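Local coordinates for CBS domain-containing protein (Pyrococcus horikoshii, PDB 2YZQ) that is of uncharacterised cellular role but binds S-adenosylmethionine, consistent with a ligand-sensing function of its tandem CBS domains, at residues Pro11-Leu16 against Ser34-Asn39. Residues are numbered along the deposited sequence; the frame is centred on the assembly and turned at random.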
# COMPACT_ATOMS: atom_id res chain seq x y z
N PRO A 11 11.66 -14.95 -6.83
CA PRO A 11 11.92 -14.24 -5.58
C PRO A 11 12.94 -14.96 -4.71
O PRO A 11 13.02 -16.19 -4.72
CB PRO A 11 10.55 -14.21 -4.91
CG PRO A 11 9.97 -15.52 -5.34
CD PRO A 11 10.31 -15.56 -6.81
N VAL A 12 13.74 -14.19 -3.98
CA VAL A 12 14.72 -14.78 -3.09
C VAL A 12 13.90 -15.34 -1.94
O VAL A 12 13.02 -14.67 -1.41
CB VAL A 12 15.73 -13.73 -2.58
CG1 VAL A 12 16.72 -13.38 -3.68
CG2 VAL A 12 14.99 -12.48 -2.13
N THR A 13 14.18 -16.58 -1.56
CA THR A 13 13.45 -17.22 -0.48
C THR A 13 14.39 -17.62 0.65
O THR A 13 15.61 -17.50 0.53
CB THR A 13 12.74 -18.50 -0.97
OG1 THR A 13 13.72 -19.46 -1.37
CG2 THR A 13 11.83 -18.19 -2.15
N ILE A 14 13.80 -18.09 1.74
CA ILE A 14 14.59 -18.53 2.88
C ILE A 14 14.13 -19.92 3.28
O ILE A 14 12.95 -20.16 3.49
CB ILE A 14 14.42 -17.58 4.09
CG1 ILE A 14 14.97 -16.19 3.74
CG2 ILE A 14 15.15 -18.15 5.30
CD1 ILE A 14 14.94 -15.21 4.89
N THR A 15 15.09 -20.84 3.36
CA THR A 15 14.78 -22.21 3.73
C THR A 15 14.99 -22.43 5.22
O THR A 15 16.02 -22.04 5.78
CB THR A 15 15.69 -23.20 2.97
OG1 THR A 15 15.47 -23.06 1.56
CG2 THR A 15 15.38 -24.63 3.38
N LEU A 16 13.99 -23.03 5.86
CA LEU A 16 14.06 -23.33 7.29
C LEU A 16 14.76 -24.67 7.45
O LEU A 16 14.67 -25.53 6.57
CB LEU A 16 12.66 -23.40 7.88
CG LEU A 16 11.77 -22.16 7.73
CD1 LEU A 16 10.38 -22.45 8.28
CD2 LEU A 16 12.41 -20.98 8.46
N SER A 34 9.83 -8.56 2.39
CA SER A 34 9.59 -9.86 3.01
C SER A 34 10.08 -10.96 2.08
O SER A 34 10.24 -10.74 0.88
CB SER A 34 8.09 -10.05 3.29
OG SER A 34 7.35 -10.09 2.09
N PHE A 35 10.33 -12.14 2.64
CA PHE A 35 10.82 -13.27 1.86
C PHE A 35 9.90 -14.48 1.97
O PHE A 35 9.39 -14.78 3.05
CB PHE A 35 12.21 -13.72 2.34
CG PHE A 35 13.27 -12.68 2.23
CD1 PHE A 35 13.63 -12.15 0.99
CD2 PHE A 35 13.95 -12.24 3.36
CE1 PHE A 35 14.65 -11.21 0.89
CE2 PHE A 35 14.97 -11.30 3.27
CZ PHE A 35 15.32 -10.78 2.03
N PRO A 36 9.65 -15.17 0.85
CA PRO A 36 8.78 -16.35 0.95
C PRO A 36 9.58 -17.40 1.71
O PRO A 36 10.80 -17.47 1.56
CB PRO A 36 8.56 -16.74 -0.51
CG PRO A 36 8.69 -15.44 -1.24
CD PRO A 36 9.88 -14.80 -0.55
N VAL A 37 8.91 -18.21 2.53
CA VAL A 37 9.59 -19.24 3.30
C VAL A 37 9.25 -20.62 2.75
O VAL A 37 8.08 -20.95 2.54
CB VAL A 37 9.18 -19.19 4.79
CG1 VAL A 37 9.92 -20.27 5.57
CG2 VAL A 37 9.48 -17.82 5.36
N VAL A 38 10.28 -21.43 2.54
CA VAL A 38 10.10 -22.78 2.01
C VAL A 38 10.79 -23.85 2.85
O VAL A 38 11.66 -23.55 3.67
CB VAL A 38 10.67 -22.87 0.57
CG1 VAL A 38 9.97 -21.86 -0.33
CG2 VAL A 38 12.17 -22.62 0.60
N ASN A 39 10.39 -25.10 2.64
CA ASN A 39 11.01 -26.20 3.36
C ASN A 39 12.13 -26.78 2.50
O ASN A 39 12.45 -26.25 1.44
CB ASN A 39 9.98 -27.29 3.71
CG ASN A 39 9.23 -27.82 2.51
OD1 ASN A 39 9.73 -27.78 1.38
ND2 ASN A 39 8.04 -28.34 2.74
O HOH W 1 11.09 -12.12 -1.79
O HOH W 2 14.60 -25.26 -0.09
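V12 CG2 touches F35 CE1 at 3.3 Å, and I14 CD1 approaches F35 CD2, across the ring from CE1, at 3.5 Å; both come in obliquely from the same side of the ring plane. I14 reaches it with an extended chain, CD1 anti to CA (chi2 -176°). An alanine at F35 would probably leave V12 CG2 without its partner and I14 CD1 with little more than CB to rest on, opening a gap where the ring had been. L16 crosses V37 at about a right angle, its CG 3.4 Å from V37 CG1, a tight fit. On the sheet face bearing T15 and V38, OG1 of T15 rests 3.5 Å from V38 CG2.

The backbones run as parallel strands. I14 takes both of its bonds from this partner, N to P36 O and O from V38 N, and L16 N then binds V38 O at 3.2 Å. Two waters close the polar edge: one donates to V12 O and S34 O, the other joins T15 OG1 to N39 O.

Strand 14-15 is an edge strand of a three-stranded sheet in the first CBS domain; 34-38 is central, paired antiparallel with 44-49 through F35 to I48 and V37 to V45 and G46. P11 and P36 both touch I106, and V38 touches P103, so this small sheet packs against strand 103-108.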